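PDB 2FPO: ribosomal RNA small subunit methyltransferase D from Escherichia coli, which methylates the N2 atom of guanine 966 of 16S rRNA in the assembled 30S particle, using S-adenosyl-L-methionine as methyl donor. Local coordinates for residues A[42-45]-A[46-50]; A[138-141]-A[142-146]. All coordinates share one frame; numbering follows the deposited sequence.

Contact 1: residues A[42-45]-A[46-50]; sequences RETL and FNWLA
Phe-46 N donates to Arg-42 O at 2.9 Å, the first of four successive i to i+4 hydrogen bonds between 42-45 and 46-50. Asn-47 N to Glu-43 O and Trp-48 N to Thr-44 O follow; the last, Leu-49 N to Leu-45 O, is the most bent, with an N-H...O angle of 136°. Arg-42 O also lies at the edge of the Phe-46 ring, near its plane, 3.2 Å from CD2. The Arg-42 guanidinium leads away to a salt bridge with Glu-71 and a hydrogen bond to Arg-15 O. Thr-44 and Trp-48 run side by side: the methyl CG2 sits over one face of the indole, a CH-pi contact 4.0 Å from the centroid of the six-membered ring. CG2 stands anti to the backbone N of Thr-44, which carries it over the indole and leaves OG1 (chi1 -59°) beside that N, where it bonds to Arg-40 O and to Lys-179 NZ. An alanine in place of Trp-48 would be likely to leave the Thr-44 methyl without its aromatic cover and open a gap beside Lys-179 and Arg-177. On the buried side, Leu-45 CD1 meets Leu-49 CD1 at 3.7 Å, while Leu-45 CD2 approaches Phe-46 CE2 at 4.1 Å. Helix 39-53 is thus amphipathic: leucines pack on Phe-127 of strand 123-128, whereas Glu-43 and Asn-47 form a polar, exposed flank.

Contact 2: residues A[138-141]-A[142-146]; sequences EETI and NLLED
Asn-142, Leu-143, Leu-144 and Glu-145 each give their backbone N-H to the carbonyl four residues earlier, from Glu-138 O to Ile-141 O, an unbroken alpha-helical run in helix 137-146. In the shortest of these bonds Leu-144 N lies 2.9 Å from Thr-140 O, nearly in line with the carbonyl. Thr-140 and Leu-144 also lie side by side and point the same way, with methyl CG2 and CD1 4.2 Å apart. With chi1 at -63°, OG1 of Thr-140 sits beside its own backbone N and reaches Leu-136 O, which satisfies the buried hydroxyl, while CG2, anti to that N, comes up beside Leu-144. Both side chains touch Val-128 of strand 123-128 and Leu-116 of helix 112-116. Leu-143 lays its CG and CD1 alongside the preceding turn, each 3.3 Å from Glu-139 O, and likewise reaches Leu-116. Around the helix, Ile-141 packs on Pro-170, its CG2 4.2 Å from Asn-142 ND2 in a loose contact. Glu-145 directs its carboxylate away from the helix, to a salt bridge with Arg-191 and hydrogen bonds from Trp-173 and Asn-172. Cohesion along this helix therefore comes chiefly from backbone bonds; its side chains are spent mostly on other elements, with aliphatic groups meeting the sheet and helix 112-116 and a carboxylate tying its C-terminal turn to Asn-172 and Trp-173 at the start of strand 173-181 and to Arg-191 of strand 184-191.

How the contacts relate
Contacts 1 and 2 are separate helical turns of one Rossmann-like methyltransferase domain, their centres 23 Å apart and their nearest atoms about 13 Å apart. Strand 123-128, within the mixed seven-stranded sheet, joins them indirectly: 42-50 reaches it through Phe-127 and Ile-125, 138-146 through Val-126 and Val-128. These alternating residues put the two helices on opposite faces of the sheet in an alpha/beta/alpha sandwich. Both also reach the antiparallel end of the sheet, contact 1 at Arg-177 and Lys-179, contact 2 at Trp-173 and Arg-191. Strand 123-128 leads into a DPPF motif that probably lines the active site, as in related N-methyltransferases; Thr-140 touches Phe-62 of the FAGSG loop, probably part of the AdoMet site.

Contact 1: residues A[42-45]-A[46-50]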
# COMPACT_ATOMS: atom_id res chain seq x y z
N ARG A 42 -0.95 -3.25 10.86
CA ARG A 42 -1.13 -1.84 10.53
C ARG A 42 -0.47 -0.95 11.57
O ARG A 42 0.15 0.06 11.24
CB ARG A 42 -2.62 -1.49 10.36
CG ARG A 42 -3.13 -1.69 8.95
CD ARG A 42 -4.58 -1.24 8.81
NE ARG A 42 -5.48 -2.15 9.52
CZ ARG A 42 -6.71 -1.83 9.91
NH1 ARG A 42 -7.20 -0.62 9.68
NH2 ARG A 42 -7.44 -2.73 10.55
N GLU A 43 -0.61 -1.34 12.84
CA GLU A 43 0.00 -0.63 13.93
C GLU A 43 1.51 -0.52 13.76
O GLU A 43 2.06 0.58 13.83
CB GLU A 43 -0.36 -1.33 15.24
CG GLU A 43 -0.07 -0.56 16.47
CD GLU A 43 -0.53 -1.33 17.72
OE1 GLU A 43 -1.19 -0.72 18.59
OE2 GLU A 43 -0.24 -2.54 17.81
N THR A 44 2.16 -1.64 13.50
CA THR A 44 3.60 -1.68 13.26
C THR A 44 4.01 -0.81 12.04
O THR A 44 4.93 0.01 12.15
CB THR A 44 4.09 -3.15 13.06
OG1 THR A 44 3.77 -3.91 14.22
CG2 THR A 44 5.59 -3.23 12.81
N LEU A 45 3.31 -0.98 10.91
CA LEU A 45 3.65 -0.26 9.69
C LEU A 45 3.52 1.26 9.86
O LEU A 45 4.40 2.03 9.44
CB LEU A 45 2.71 -0.70 8.54
CG LEU A 45 2.82 0.04 7.21
CD1 LEU A 45 4.30 0.11 6.70
CD2 LEU A 45 1.89 -0.61 6.15
N PHE A 46 2.41 1.68 10.46
CA PHE A 46 2.13 3.09 10.58
C PHE A 46 2.93 3.73 11.69
O PHE A 46 3.17 4.94 11.63
CB PHE A 46 0.63 3.38 10.57
CG PHE A 46 0.03 3.23 9.20
CD1 PHE A 46 0.18 4.26 8.24
CD2 PHE A 46 -0.59 2.03 8.83
CE1 PHE A 46 -0.33 4.11 6.97
CE2 PHE A 46 -1.11 1.87 7.54
CZ PHE A 46 -0.99 2.91 6.62
N ASN A 47 3.39 2.95 12.65
CA ASN A 47 4.42 3.44 13.56
C ASN A 47 5.73 3.69 12.80
O ASN A 47 6.34 4.74 12.98
CB ASN A 47 4.60 2.51 14.77
CG ASN A 47 3.34 2.45 15.68
OD1 ASN A 47 2.36 3.17 15.47
ND2 ASN A 47 3.38 1.57 16.68
N TRP A 48 6.13 2.76 11.91
CA TRP A 48 7.33 3.00 11.06
C TRP A 48 7.20 4.25 10.17
O TRP A 48 8.18 4.93 9.89
CB TRP A 48 7.64 1.82 10.12
CG TRP A 48 8.04 0.50 10.75
CD1 TRP A 48 8.57 0.29 12.00
CD2 TRP A 48 7.95 -0.79 10.13
NE1 TRP A 48 8.81 -1.06 12.19
CE2 TRP A 48 8.44 -1.74 11.06
CE3 TRP A 48 7.52 -1.22 8.87
CZ2 TRP A 48 8.52 -3.11 10.76
CZ3 TRP A 48 7.57 -2.57 8.58
CH2 TRP A 48 8.07 -3.51 9.53
N LEU A 49 5.98 4.50 9.69
CA LEU A 49 5.67 5.58 8.74
C LEU A 49 5.30 6.91 9.39
O LEU A 49 5.11 7.90 8.69
CB LEU A 49 4.52 5.13 7.82
CG LEU A 49 4.86 4.03 6.81
CD1 LEU A 49 3.65 3.68 5.97
CD2 LEU A 49 6.05 4.42 5.92
N ALA A 50 5.19 6.92 10.72
CA ALA A 50 4.63 8.08 11.45
C ALA A 50 5.31 9.42 11.09
O ALA A 50 4.62 10.40 10.84
CB ALA A 50 4.66 7.82 12.96

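Contact 2: residues A[138-141]-A[142-146]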
# COMPACT_ATOMS: atom_id res chain seq x y z
N GLU A 138 7.88 -9.61 -7.33
CA GLU A 138 9.07 -9.04 -7.94
C GLU A 138 8.78 -8.20 -9.18
O GLU A 138 9.51 -7.24 -9.42
CB GLU A 138 10.10 -10.11 -8.28
CG GLU A 138 11.18 -10.24 -7.22
CD GLU A 138 10.95 -11.40 -6.29
OE1 GLU A 138 9.84 -11.47 -5.71
OE2 GLU A 138 11.88 -12.24 -6.14
N GLU A 139 7.75 -8.60 -9.94
CA GLU A 139 7.29 -7.91 -11.14
C GLU A 139 6.82 -6.50 -10.81
O GLU A 139 7.12 -5.55 -11.53
CB GLU A 139 6.12 -8.67 -11.77
CG GLU A 139 6.51 -9.94 -12.54
CD GLU A 139 6.74 -11.17 -11.64
OE1 GLU A 139 6.57 -11.09 -10.40
OE2 GLU A 139 7.11 -12.24 -12.19
N THR A 140 6.07 -6.39 -9.73
CA THR A 140 5.51 -5.11 -9.26
C THR A 140 6.64 -4.20 -8.83
O THR A 140 6.71 -3.05 -9.21
CB THR A 140 4.49 -5.33 -8.08
OG1 THR A 140 3.38 -6.10 -8.56
CG2 THR A 140 3.95 -3.99 -7.57
N ILE A 141 7.54 -4.75 -8.02
CA ILE A 141 8.75 -4.06 -7.58
C ILE A 141 9.57 -3.47 -8.75
O ILE A 141 10.01 -2.33 -8.69
CB ILE A 141 9.60 -5.00 -6.72
CG1 ILE A 141 9.00 -5.09 -5.31
CG2 ILE A 141 11.13 -4.60 -6.74
CD1 ILE A 141 9.50 -6.29 -4.47
N ASN A 142 9.73 -4.24 -9.82
CA ASN A 142 10.52 -3.74 -10.97
C ASN A 142 9.79 -2.68 -11.76
O ASN A 142 10.41 -1.74 -12.24
CB ASN A 142 10.94 -4.87 -11.89
CG ASN A 142 12.04 -5.73 -11.30
OD1 ASN A 142 12.09 -6.93 -11.56
ND2 ASN A 142 12.93 -5.12 -10.54
N LEU A 143 8.47 -2.84 -11.90
CA LEU A 143 7.66 -1.84 -12.59
C LEU A 143 7.65 -0.52 -11.83
O LEU A 143 7.78 0.53 -12.45
CB LEU A 143 6.23 -2.33 -12.82
CG LEU A 143 6.13 -3.46 -13.87
CD1 LEU A 143 4.88 -4.27 -13.61
CD2 LEU A 143 6.17 -2.96 -15.30
N LEU A 144 7.52 -0.59 -10.50
CA LEU A 144 7.57 0.62 -9.64
C LEU A 144 8.85 1.39 -9.87
O LEU A 144 8.85 2.60 -10.12
CB LEU A 144 7.39 0.27 -8.13
CG LEU A 144 6.00 -0.19 -7.69
CD1 LEU A 144 6.06 -0.67 -6.22
CD2 LEU A 144 4.99 0.99 -7.86
N GLU A 145 9.97 0.68 -9.79
CA GLU A 145 11.28 1.29 -10.03
C GLU A 145 11.51 1.78 -11.48
O GLU A 145 12.18 2.78 -11.67
CB GLU A 145 12.39 0.30 -9.65
CG GLU A 145 13.84 0.79 -9.85
CD GLU A 145 14.16 2.05 -9.06
OE1 GLU A 145 13.65 2.20 -7.92
OE2 GLU A 145 14.94 2.90 -9.58
N ASP A 146 11.00 1.07 -12.48
CA ASP A 146 11.37 1.35 -13.87
C ASP A 146 10.49 2.41 -14.52
O ASP A 146 10.90 3.05 -15.47
CB ASP A 146 11.32 0.10 -14.74
CG ASP A 146 12.34 -0.93 -14.34
OD1 ASP A 146 13.28 -0.64 -13.56
OD2 ASP A 146 12.17 -2.08 -14.80